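Local structure of SusD superfamily protein (Bacteroides fragilis, 3L22) at residues 210-213 with 219-222; 203-208 with 225-230; 346-351 with 375-380; 383-388 with 392-397. The protein probably binds sugars at the outer membrane as a member of the SusD family of lipoproteins, and takes up zinc ions in the crystal. One frame throughout, in Å; residues are numbered along the deposited sequence.

Contact 1: 210-213 with 219-222; sequences VYMA and KAIT
Tyr211 and Ala220 bring the two helical segments 210-213 and 219-222 to their closest backbone approach, their CA atoms 5.1 Å apart, with the methyl of Ala220 lying between the helices. Its CB rests 3.8 Å from Tyr211 CB, and Met212, a selenomethionine, reaches the same methyl from the next position along the helix, CG to Ala220 CB again 3.8 Å. The phenol ring carries most of the remaining contact. With CG of Tyr211 anti to the carbonyl carbon (chi1 -79°), the ring is directed at the start of the second segment, where Lys219 lays its CB over one face. This CH-pi contact is almost perfectly centred: Lys219 CB lies 3.6 Å from the centroid of the Tyr211 ring, only 7° off the normal. Farther along the lysine, CD continues past the rim of the ring, 3.7 Å from Tyr211 CE1. The aliphatic part of Lys219 thus serves as the cover, while its ammonium turns away to a salt bridge with Glu216 in the short connection between the helices. Helices 200-213 and 217-225 form a helical hairpin wedged between two others: Met212 and Ile221 pack on helix 327-339, whereas Val210, Tyr211 and Ala213 pack on helix 168-178.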
loop_
_atom_site.group_PDB
_atom_site.type_symbol
_atom_site.label_atom_id
_atom_site.label_comp_id
_atom_site.label_asym_id
_atom_site.label_seq_id
_atom_site.Cartn_x
_atom_site.Cartn_y
_atom_site.Cartn_z
ATOM N N VAL A 210 -5.363 -9.230 -0.563
ATOM C CA VAL A 210 -6.640 -9.421 0.059
ATOM C C VAL A 210 -6.757 -10.851 0.581
ATOM O O VAL A 210 -7.137 -11.066 1.718
ATOM C CB VAL A 210 -7.796 -9.077 -0.905
ATOM C CG1 VAL A 210 -9.143 -9.583 -0.381
ATOM C CG2 VAL A 210 -7.833 -7.558 -1.133
ATOM N N TYR A 211 -6.453 -11.837 -0.257
ATOM C CA TYR A 211 -6.559 -13.211 0.192
ATOM C C TYR A 211 -5.612 -13.521 1.347
ATOM O O TYR A 211 -5.991 -14.242 2.265
ATOM C CB TYR A 211 -6.389 -14.198 -0.961
ATOM C CG TYR A 211 -7.617 -14.397 -1.848
ATOM C CD1 TYR A 211 -8.872 -14.677 -1.303
ATOM C CD2 TYR A 211 -7.513 -14.354 -3.243
ATOM C CE1 TYR A 211 -9.983 -14.920 -2.116
ATOM C CE2 TYR A 211 -8.622 -14.601 -4.054
ATOM C CZ TYR A 211 -9.847 -14.856 -3.490
ATOM O OH TYR A 211 -10.949 -15.125 -4.271
HETATM N N MSE A 212 -4.419 -12.944 1.367
HETATM C CA MSE A 212 -3.538 -13.137 2.540
HETATM C C MSE A 212 -4.148 -12.594 3.823
HETATM O O MSE A 212 -4.035 -13.230 4.885
HETATM C CB MSE A 212 -2.165 -12.513 2.313
HETATM C CG MSE A 212 -1.389 -13.254 1.281
HETATM SE SE MSE A 212 0.293 -12.339 0.876
HETATM C CE MSE A 212 1.297 -12.791 2.327
ATOM N N ALA A 213 -4.820 -11.447 3.730
ATOM C CA ALA A 213 -5.462 -10.832 4.905
ATOM C C ALA A 213 -6.576 -11.751 5.456
ATOM O O ALA A 213 -6.993 -11.617 6.618
ATOM C CB ALA A 213 -6.024 -9.403 4.536
ATOM N N LYS A 219 -5.668 -19.461 -2.438
ATOM C CA LYS A 219 -6.230 -18.503 -3.380
ATOM C C LYS A 219 -5.247 -17.344 -3.610
ATOM O O LYS A 219 -5.152 -16.836 -4.736
ATOM C CB LYS A 219 -7.612 -18.006 -2.933
ATOM C CG LYS A 219 -8.671 -19.112 -2.899
ATOM C CD LYS A 219 -9.982 -18.645 -2.236
ATOM C CE LYS A 219 -10.993 -19.788 -2.100
ATOM N NZ LYS A 219 -10.671 -20.643 -0.854
ATOM N N ALA A 220 -4.496 -16.969 -2.577
ATOM C CA ALA A 220 -3.456 -15.938 -2.714
ATOM C C ALA A 220 -2.354 -16.382 -3.686
ATOM O O ALA A 220 -1.938 -15.629 -4.538
ATOM C CB ALA A 220 -2.869 -15.608 -1.352
ATOM N N ILE A 221 -1.910 -17.624 -3.536
ATOM C CA ILE A 221 -0.906 -18.222 -4.425
ATOM C C ILE A 221 -1.348 -18.257 -5.861
ATOM O O ILE A 221 -0.573 -17.886 -6.746
ATOM C CB ILE A 221 -0.515 -19.645 -3.965
ATOM C CG1 ILE A 221 0.294 -19.552 -2.665
ATOM C CG2 ILE A 221 0.271 -20.412 -5.067
ATOM C CD1 ILE A 221 0.389 -20.914 -1.849
ATOM N N THR A 222 -2.582 -18.693 -6.111
ATOM C CA THR A 222 -3.101 -18.698 -7.462
ATOM C C THR A 222 -3.035 -17.295 -8.100
ATOM O O THR A 222 -2.563 -17.157 -9.238
ATOM C CB THR A 222 -4.545 -19.230 -7.507
ATOM O OG1 THR A 222 -4.577 -20.540 -6.943
ATOM C CG2 THR A 222 -5.075 -19.276 -8.972
#

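Contact 2: 203-208 with 225-230; sequences ANMLKM and ELVTGY. With EDO (1,2-ethanediol), chain Z; EDO (1,2-ethanediol), chain T.
Asn204 meets Leu226, and Met205 meets Val227, where helix 200-213 faces the loop that follows helix 217-225. The apolar part is light. Met205 is a selenomethionine whose chain bends at both chi2 and chi3, and its SE comes 4.1 Å from Val227 CG2, the two side chains crossing at about a right angle. Both residues also pack on Ile250 of strand 249-253. Asn204 adds a van der Waals contact to Leu226, the exposed member of the four: its amide ND2 sits 3.5 Å from Leu226 CB, with CD1 of the same leucine set about equally near both ends of the amide.

The polar link is made by water. One molecule accepts from Asn204 ND2 at 3.0 Å and donates to Leu226 O at 2.9 Å, tying the side chain of the helix to the backbone of the loop. Charged groups at the periphery look elsewhere: Lys207 NZ bonds to Leu179 O and to a 1,2-ethanediol O1 at 2.8 Å, and Glu225 OE2 to Tyr338 OH. Helices 200-213 and 217-225 form a helical hairpin, consistent with the TPR-related helical fold of the SusD family, and the outgoing loop folds back on the first helix.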
loop_
_atom_site.group_PDB
_atom_site.type_symbol
_atom_site.label_atom_id
_atom_site.label_comp_id
_atom_site.label_asym_id
_atom_site.label_seq_id
_atom_site.Cartn_x
_atom_site.Cartn_y
_atom_site.Cartn_z
ATOM N N ALA A 203 -3.785 -6.038 -10.581
ATOM C CA ALA A 203 -5.028 -6.547 -10.051
ATOM C C ALA A 203 -4.774 -7.831 -9.232
ATOM O O ALA A 203 -5.341 -8.020 -8.158
ATOM C CB ALA A 203 -6.011 -6.804 -11.187
ATOM N N ASN A 204 -3.929 -8.706 -9.765
ATOM C CA ASN A 204 -3.581 -9.949 -9.088
ATOM C C ASN A 204 -2.760 -9.742 -7.823
ATOM O O ASN A 204 -2.923 -10.480 -6.844
ATOM C CB ASN A 204 -2.867 -10.895 -10.062
ATOM C CG ASN A 204 -3.838 -11.592 -11.021
ATOM O OD1 ASN A 204 -4.878 -12.057 -10.588
ATOM N ND2 ASN A 204 -3.475 -11.702 -12.316
HETATM N N MSE A 205 -1.912 -8.716 -7.815
HETATM C CA MSE A 205 -1.184 -8.350 -6.593
HETATM C C MSE A 205 -2.176 -7.917 -5.504
HETATM O O MSE A 205 -2.041 -8.322 -4.351
HETATM C CB MSE A 205 -0.170 -7.226 -6.851
HETATM C CG MSE A 205 1.065 -7.676 -7.586
HETATM SE SE MSE A 205 2.073 -8.995 -6.550
HETATM C CE MSE A 205 2.627 -7.806 -5.060
ATOM N N LEU A 206 -3.171 -7.105 -5.868
ATOM C CA LEU A 206 -4.147 -6.643 -4.879
ATOM C C LEU A 206 -4.986 -7.846 -4.378
ATOM O O LEU A 206 -5.297 -7.954 -3.189
ATOM C CB LEU A 206 -5.065 -5.541 -5.447
ATOM C CG LEU A 206 -6.019 -4.847 -4.469
ATOM C CD1 LEU A 206 -5.304 -4.412 -3.172
ATOM C CD2 LEU A 206 -6.732 -3.656 -5.139
ATOM N N LYS A 207 -5.353 -8.719 -5.308
ATOM C CA LYS A 207 -6.118 -9.904 -4.992
ATOM C C LYS A 207 -5.278 -10.782 -4.041
ATOM O O LYS A 207 -5.766 -11.245 -3.022
ATOM C CB LYS A 207 -6.449 -10.630 -6.286
ATOM C CG LYS A 207 -7.411 -11.779 -6.193
ATOM C CD LYS A 207 -7.765 -12.384 -7.584
ATOM C CE LYS A 207 -8.553 -11.453 -8.481
ATOM N NZ LYS A 207 -9.193 -12.159 -9.638
HETATM N N MSE A 208 -3.994 -10.930 -4.318
HETATM C CA MSE A 208 -3.161 -11.672 -3.407
HETATM C C MSE A 208 -3.129 -11.059 -2.010
HETATM O O MSE A 208 -3.269 -11.790 -1.035
HETATM C CB MSE A 208 -1.745 -11.840 -3.921
HETATM C CG MSE A 208 -0.870 -12.566 -2.912
HETATM SE SE MSE A 208 0.802 -13.299 -3.615
HETATM C CE MSE A 208 1.312 -11.814 -4.383
ATOM N N GLU A 225 0.833 -16.149 -8.517
ATOM C CA GLU A 225 1.548 -16.907 -9.549
ATOM C C GLU A 225 1.154 -16.491 -10.957
ATOM O O GLU A 225 1.893 -16.774 -11.858
ATOM C CB GLU A 225 1.467 -18.427 -9.336
ATOM C CG GLU A 225 2.398 -18.799 -8.178
ATOM C CD GLU A 225 2.470 -20.222 -7.829
ATOM O OE1 GLU A 225 1.639 -21.013 -8.327
ATOM O OE2 GLU A 225 3.387 -20.545 -7.023
ATOM N N LEU A 226 0.057 -15.743 -11.123
ATOM C CA LEU A 226 -0.267 -15.134 -12.404
ATOM C C LEU A 226 0.615 -13.926 -12.777
ATOM O O LEU A 226 0.586 -13.518 -13.913
ATOM C CB LEU A 226 -1.756 -14.767 -12.472
ATOM C CG LEU A 226 -2.719 -15.956 -12.464
ATOM C CD1 LEU A 226 -4.172 -15.436 -12.298
ATOM C CD2 LEU A 226 -2.602 -16.840 -13.742
ATOM N N VAL A 227 1.389 -13.378 -11.840
ATOM C CA VAL A 227 2.246 -12.210 -12.087
ATOM C C VAL A 227 3.492 -12.708 -12.796
ATOM O O VAL A 227 4.375 -13.274 -12.156
ATOM C CB VAL A 227 2.625 -11.502 -10.763
ATOM C CG1 VAL A 227 3.706 -10.389 -10.970
ATOM C CG2 VAL A 227 1.364 -10.986 -10.058
ATOM N N THR A 228 3.568 -12.519 -14.106
ATOM C CA THR A 228 4.680 -13.039 -14.895
ATOM C C THR A 228 5.317 -11.896 -15.688
ATOM O O THR A 228 4.718 -10.836 -15.883
ATOM C CB THR A 228 4.198 -14.111 -15.898
ATOM O OG1 THR A 228 3.227 -13.504 -16.745
ATOM C CG2 THR A 228 3.558 -15.356 -15.172
ATOM N N GLY A 229 6.556 -12.127 -16.112
ATOM C CA GLY A 229 7.272 -11.230 -17.012
ATOM C C GLY A 229 8.167 -10.194 -16.317
ATOM O O GLY A 229 8.856 -9.433 -17.012
ATOM N N TYR A 230 8.119 -10.126 -14.985
ATOM C CA TYR A 230 8.938 -9.170 -14.227
ATOM C C TYR A 230 10.230 -9.830 -13.756
ATOM O O TYR A 230 10.386 -11.050 -13.848
ATOM C CB TYR A 230 8.173 -8.588 -13.033
ATOM C CG TYR A 230 6.908 -7.885 -13.435
ATOM C CD1 TYR A 230 6.903 -6.526 -13.765
ATOM C CD2 TYR A 230 5.706 -8.585 -13.543
ATOM C CE1 TYR A 230 5.731 -5.883 -14.134
ATOM C CE2 TYR A 230 4.515 -7.929 -13.916
ATOM C CZ TYR A 230 4.538 -6.601 -14.203
ATOM O OH TYR A 230 3.383 -5.977 -14.600
HETATM C C1 EDO Z . -12.053 -14.145 -7.789
HETATM O O1 EDO Z . -10.922 -14.176 -8.649
HETATM C C2 EDO Z . -12.367 -12.818 -7.147
HETATM O O2 EDO Z . -11.627 -11.709 -7.627
HETATM C C1 EDO T . 6.560 -20.346 -6.476
HETATM O O1 EDO T . 5.603 -19.554 -7.180
HETATM C C2 EDO T . 7.501 -21.183 -7.339
HETATM O O2 EDO T . 6.722 -22.141 -8.064
HETATM O O HOH W 1 -1.035 -11.119 -13.973
#

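Contact 3: 346-351 with 375-380; sequences ATAKSL and DALKEA. With EDO (1,2-ethanediol), chain B.
Leu377 reaches across from helix 374-388 and sets its two methyl groups on neighbouring residues of helix 345-359. With CG anti to the backbone N (chi1 176°) and chi2 at 55°, the leucine divides its branches: CD2 meets the methyl of Ala348, 4.1 Å from CB, and CD1 meets the aliphatic chain of Lys349, 4.0 Å from CG. Leu377 and Lys349 cross at about a right angle, the lysine running past the branched end with an extended chain beyond CG. That extension carries its ammonium clear of the apolar patch to Asp370 O, in the connection between the two helices. The lysine therefore packs through CG and bonds through NZ.

The nearest CA atoms, of Lys349 and Leu377, are 7.7 Å apart, and the leucine side chain spans the interface; Leu372 and Glu345 also touch it. Near the start of helix 374-388, a 1,2-ethanediol accepts a hydrogen bond from Ala376 N, O2 at 3.0 Å, and it is also hydrogen-bonded to Ser373 O. Such leucine-on-alanine packing joins two consecutive helices of the C-terminal, SusD-family part of the chain, consistent with the helical, TPR-related fold of these proteins.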
loop_
_atom_site.group_PDB
_atom_site.type_symbol
_atom_site.label_atom_id
_atom_site.label_comp_id
_atom_site.label_asym_id
_atom_site.label_seq_id
_atom_site.Cartn_x
_atom_site.Cartn_y
_atom_site.Cartn_z
ATOM N N ALA A 346 9.883 -25.848 1.156
ATOM C CA ALA A 346 10.918 -25.832 0.120
ATOM C C ALA A 346 10.686 -24.700 -0.863
ATOM O O ALA A 346 11.614 -23.981 -1.220
ATOM C CB ALA A 346 11.016 -27.252 -0.651
ATOM N N THR A 347 9.448 -24.510 -1.278
ATOM C CA THR A 347 9.125 -23.410 -2.190
ATOM C C THR A 347 9.303 -22.035 -1.538
ATOM O O THR A 347 9.813 -21.089 -2.165
ATOM C CB THR A 347 7.674 -23.580 -2.714
ATOM O OG1 THR A 347 7.601 -24.835 -3.363
ATOM C CG2 THR A 347 7.234 -22.468 -3.660
ATOM N N ALA A 348 8.865 -21.918 -0.292
ATOM C CA ALA A 348 9.000 -20.655 0.465
ATOM C C ALA A 348 10.468 -20.252 0.540
ATOM O O ALA A 348 10.811 -19.074 0.341
ATOM C CB ALA A 348 8.400 -20.792 1.912
ATOM N N LYS A 349 11.309 -21.235 0.830
ATOM C CA LYS A 349 12.752 -21.015 0.930
ATOM C C LYS A 349 13.347 -20.567 -0.401
ATOM O O LYS A 349 14.189 -19.660 -0.427
ATOM C CB LYS A 349 13.490 -22.268 1.402
ATOM C CG LYS A 349 13.238 -22.736 2.844
ATOM C CD LYS A 349 13.789 -24.176 2.985
ATOM C CE LYS A 349 13.838 -24.544 4.365
ATOM N NZ LYS A 349 14.195 -25.967 4.686
ATOM N N SER A 350 12.924 -21.175 -1.500
ATOM C CA SER A 350 13.472 -20.791 -2.810
ATOM C C SER A 350 13.040 -19.363 -3.176
ATOM O O SER A 350 13.844 -18.586 -3.702
ATOM C CB SER A 350 13.105 -21.799 -3.900
ATOM O OG SER A 350 11.796 -21.580 -4.375
ATOM N N LEU A 351 11.797 -18.998 -2.844
ATOM C CA LEU A 351 11.290 -17.644 -3.079
ATOM C C LEU A 351 12.058 -16.610 -2.224
ATOM O O LEU A 351 12.504 -15.577 -2.752
ATOM C CB LEU A 351 9.775 -17.584 -2.810
ATOM C CG LEU A 351 8.862 -18.359 -3.774
ATOM C CD1 LEU A 351 7.433 -18.574 -3.224
ATOM C CD2 LEU A 351 8.821 -17.724 -5.175
ATOM N N ASP A 375 8.619 -21.656 12.479
ATOM C CA ASP A 375 8.645 -20.266 12.941
ATOM C C ASP A 375 9.858 -19.477 12.509
ATOM O O ASP A 375 9.729 -18.277 12.236
ATOM C CB ASP A 375 8.539 -20.197 14.473
ATOM C CG ASP A 375 7.144 -20.558 14.983
ATOM O OD1 ASP A 375 6.187 -20.568 14.179
ATOM O OD2 ASP A 375 7.013 -20.818 16.205
ATOM N N ALA A 376 11.023 -20.110 12.479
ATOM C CA ALA A 376 12.229 -19.444 12.028
ATOM C C ALA A 376 12.133 -19.020 10.585
ATOM O O ALA A 376 12.598 -17.918 10.226
ATOM C CB ALA A 376 13.484 -20.317 12.242
ATOM N N LEU A 377 11.520 -19.878 9.771
ATOM C CA LEU A 377 11.304 -19.576 8.353
ATOM C C LEU A 377 10.330 -18.417 8.197
ATOM O O LEU A 377 10.590 -17.492 7.451
ATOM C CB LEU A 377 10.795 -20.802 7.574
ATOM C CG LEU A 377 10.427 -20.614 6.086
ATOM C CD1 LEU A 377 11.616 -20.003 5.298
ATOM C CD2 LEU A 377 9.985 -21.973 5.467
ATOM N N LYS A 378 9.204 -18.469 8.874
ATOM C CA LYS A 378 8.258 -17.354 8.799
ATOM C C LYS A 378 8.893 -16.042 9.236
ATOM O O LYS A 378 8.738 -15.001 8.570
ATOM C CB LYS A 378 7.020 -17.631 9.631
ATOM C CG LYS A 378 6.131 -18.736 9.024
ATOM C CD LYS A 378 4.852 -18.932 9.787
ATOM C CE LYS A 378 3.973 -20.058 9.211
ATOM N NZ LYS A 378 4.654 -21.369 9.306
ATOM N N GLU A 379 9.629 -16.078 10.335
ATOM C CA GLU A 379 10.276 -14.867 10.821
ATOM C C GLU A 379 11.300 -14.324 9.821
ATOM O O GLU A 379 11.402 -13.122 9.650
ATOM C CB GLU A 379 10.940 -15.132 12.153
ATOM C CG GLU A 379 11.591 -13.897 12.763
ATOM C CD GLU A 379 11.770 -13.982 14.315
ATOM O OE1 GLU A 379 10.844 -14.530 15.018
ATOM O OE2 GLU A 379 12.862 -13.514 14.787
ATOM N N ALA A 380 12.040 -15.208 9.149
ATOM C CA ALA A 380 12.984 -14.752 8.125
ATOM C C ALA A 380 12.252 -14.071 6.967
ATOM O O ALA A 380 12.742 -13.104 6.404
ATOM C CB ALA A 380 13.838 -15.927 7.595
HETATM C C1 EDO B . 13.598 -24.076 12.442
HETATM O O1 EDO B . 14.543 -23.101 11.891
HETATM C C2 EDO B . 12.631 -23.839 13.621
HETATM O O2 EDO B . 11.736 -22.698 13.752
#

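Contact 4: 383-388 with 392-397; sequences NEKRLE and EGIRGI. With EDO (1,2-ethanediol), chain C.
The side chains of Arg386 and Arg395 lie against each other with their guanidinium planes nearly parallel, 7° apart, but displaced: Arg386 CD lies over the centre of the Arg395 group, 3.4 Å from CZ, while Arg395 NH2 lies over one face of the Arg386 group towards its rim. Arg386 NE and Arg395 NH2 approach to 3.4 Å, but both are donors and no bond joins them. Arg395 gets there with CG anti to the backbone N (chi1 178°) and a bend at chi2, Arg386 with a bend at chi3. Beside the pair, the methylenes of Lys385 cross the side chain of Ile394 at about a right angle, CE to CG2 4.0 Å.

Acidic partners hold these groups in place. Arg386 NH2 makes a salt bridge to Asp55 and Arg395 NE one to Asp54, so two carboxylates adjacent in sequence are likely to balance the paired charges. Lys385 NZ is gripped by Asp333 and Asp398, and also bonds to a 1,2-ethanediol O1 at 2.6 Å. At the other end, Glu388 and Glu392 are held by Arg326, with Arg298 and Arg358 serving Glu388, and Tyr240 and Lys311 serving Glu392. Ile394 occupies the N-cap position of helix 395-401.

Bringing two like charges this close would by itself be unfavourable; the aspartates presumably offset it, leaving a charge network, buried at Lys385, Glu388 and Glu392 and partly exposed at the two arginines, in which packing of a methylene on a flat group and salt bridges act together.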
loop_
_atom_site.group_PDB
_atom_site.type_symbol
_atom_site.label_atom_id
_atom_site.label_comp_id
_atom_site.label_asym_id
_atom_site.label_seq_id
_atom_site.Cartn_x
_atom_site.Cartn_y
_atom_site.Cartn_z
ATOM N N ASN A 383 11.015 -10.590 8.300
ATOM C CA ASN A 383 12.137 -9.675 8.401
ATOM C C ASN A 383 12.649 -9.214 7.034
ATOM O O ASN A 383 12.946 -8.049 6.866
ATOM C CB ASN A 383 13.287 -10.296 9.191
ATOM C CG ASN A 383 13.030 -10.310 10.683
ATOM O OD1 ASN A 383 12.286 -9.476 11.207
ATOM N ND2 ASN A 383 13.643 -11.259 11.373
ATOM N N GLU A 384 12.729 -10.120 6.072
ATOM C CA GLU A 384 13.125 -9.735 4.718
ATOM C C GLU A 384 12.169 -8.697 4.112
ATOM O O GLU A 384 12.590 -7.726 3.485
ATOM C CB GLU A 384 13.233 -10.963 3.808
ATOM C CG GLU A 384 14.161 -10.752 2.591
ATOM C CD GLU A 384 15.647 -10.645 2.960
ATOM O OE1 GLU A 384 16.114 -11.314 3.924
ATOM O OE2 GLU A 384 16.362 -9.930 2.235
ATOM N N LYS A 385 10.882 -8.907 4.332
ATOM C CA LYS A 385 9.836 -7.999 3.871
ATOM C C LYS A 385 9.991 -6.622 4.564
ATOM O O LYS A 385 9.865 -5.592 3.929
ATOM C CB LYS A 385 8.474 -8.632 4.169
ATOM C CG LYS A 385 7.253 -7.869 3.657
ATOM C CD LYS A 385 6.880 -8.269 2.259
ATOM C CE LYS A 385 5.561 -7.610 1.791
ATOM N NZ LYS A 385 4.420 -8.168 2.548
ATOM N N ARG A 386 10.343 -6.616 5.850
ATOM C CA ARG A 386 10.563 -5.374 6.590
ATOM C C ARG A 386 11.716 -4.545 6.003
ATOM O O ARG A 386 11.598 -3.305 5.843
ATOM C CB ARG A 386 10.807 -5.689 8.073
ATOM C CG ARG A 386 9.563 -6.153 8.803
ATOM C CD ARG A 386 9.866 -6.618 10.219
ATOM N NE ARG A 386 10.210 -5.489 11.075
ATOM C CZ ARG A 386 10.474 -5.572 12.373
ATOM N NH1 ARG A 386 10.472 -6.749 13.007
ATOM N NH2 ARG A 386 10.779 -4.475 13.045
ATOM N N LEU A 387 12.800 -5.221 5.649
ATOM C CA LEU A 387 13.974 -4.547 5.075
ATOM C C LEU A 387 13.743 -4.172 3.610
ATOM O O LEU A 387 13.977 -3.038 3.211
ATOM C CB LEU A 387 15.247 -5.400 5.236
ATOM C CG LEU A 387 16.553 -4.859 4.627
ATOM C CD1 LEU A 387 16.899 -3.485 5.229
ATOM C CD2 LEU A 387 17.723 -5.829 4.813
ATOM N N GLU A 388 13.260 -5.106 2.821
ATOM C CA GLU A 388 12.963 -4.798 1.428
ATOM C C GLU A 388 11.991 -3.615 1.273
ATOM O O GLU A 388 12.203 -2.825 0.370
ATOM C CB GLU A 388 12.422 -6.027 0.708
ATOM C CG GLU A 388 12.340 -5.935 -0.832
ATOM C CD GLU A 388 13.685 -5.979 -1.547
ATOM O OE1 GLU A 388 14.648 -6.639 -1.065
ATOM O OE2 GLU A 388 13.765 -5.341 -2.619
ATOM N N GLU A 392 7.972 1.927 2.227
ATOM C CA GLU A 392 7.168 1.693 0.998
ATOM C C GLU A 392 5.690 1.310 1.261
ATOM O O GLU A 392 5.072 0.596 0.500
ATOM C CB GLU A 392 7.865 0.681 0.062
ATOM C CG GLU A 392 9.090 1.282 -0.614
ATOM C CD GLU A 392 9.760 0.360 -1.630
ATOM O OE1 GLU A 392 9.054 -0.308 -2.443
ATOM O OE2 GLU A 392 11.006 0.293 -1.593
ATOM N N GLY A 393 5.117 1.834 2.327
ATOM C CA GLY A 393 3.657 1.874 2.466
ATOM C C GLY A 393 3.062 0.537 2.843
ATOM O O GLY A 393 1.896 0.311 2.582
ATOM N N ILE A 394 3.858 -0.318 3.498
ATOM C CA ILE A 394 3.503 -1.720 3.690
ATOM C C ILE A 394 3.551 -2.173 5.138
ATOM O O ILE A 394 2.682 -2.959 5.556
ATOM C CB ILE A 394 4.406 -2.656 2.807
ATOM C CG1 ILE A 394 3.940 -2.635 1.344
ATOM C CG2 ILE A 394 4.387 -4.085 3.285
ATOM C CD1 ILE A 394 4.994 -3.261 0.324
ATOM N N ARG A 395 4.523 -1.692 5.921
ATOM C CA ARG A 395 4.771 -2.334 7.195
ATOM C C ARG A 395 3.562 -2.402 8.168
ATOM O O ARG A 395 3.271 -3.455 8.785
ATOM C CB ARG A 395 5.958 -1.662 7.868
ATOM C CG ARG A 395 6.282 -2.228 9.251
ATOM C CD ARG A 395 6.648 -3.699 9.177
ATOM N NE ARG A 395 6.939 -4.256 10.481
ATOM C CZ ARG A 395 6.728 -5.519 10.833
ATOM N NH1 ARG A 395 6.255 -6.430 9.982
ATOM N NH2 ARG A 395 7.003 -5.892 12.068
ATOM N N GLY A 396 2.882 -1.277 8.309
ATOM C CA GLY A 396 1.734 -1.183 9.196
ATOM C C GLY A 396 0.568 -2.044 8.718
ATOM O O GLY A 396 -0.286 -2.421 9.522
ATOM N N ILE A 397 0.530 -2.367 7.420
ATOM C CA ILE A 397 -0.484 -3.288 6.901
ATOM C C ILE A 397 -0.122 -4.731 7.284
ATOM O O ILE A 397 -0.984 -5.498 7.713
ATOM C CB ILE A 397 -0.656 -3.159 5.378
ATOM C CG1 ILE A 397 -1.206 -1.757 5.055
ATOM C CG2 ILE A 397 -1.543 -4.258 4.849
ATOM C CD1 ILE A 397 -1.270 -1.367 3.568
HETATM C C1 EDO C . 1.434 -7.361 1.621
HETATM O O1 EDO C . 2.661 -7.013 1.016
HETATM C C2 EDO C . 0.776 -6.191 2.370
HETATM O O2 EDO C . -0.366 -6.808 3.044
#

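Contacts 1 and 2 share helix 200-213 and touch directly, Ala220 O lying 3.6 Å from Met208 CG, with their centres about 11 Å apart; the hairpin of contact 1 falls within the longer chain excursion that contact 2 closes. Contacts 3 and 4 likewise share helix 374-388, one near its start and the other at its end, centres about 16 Å apart. Helix 327-339 touches side chains of all four contacts and so connects the two pairs. Asp186, which with Glu188 holds a zinc ion, is about 12 Å from Asn204 of contact 2, side chain to side chain; His405, a zinc-site residue with no zinc bound to this chain in the model, is about 9 Å from Arg395 of contact 4.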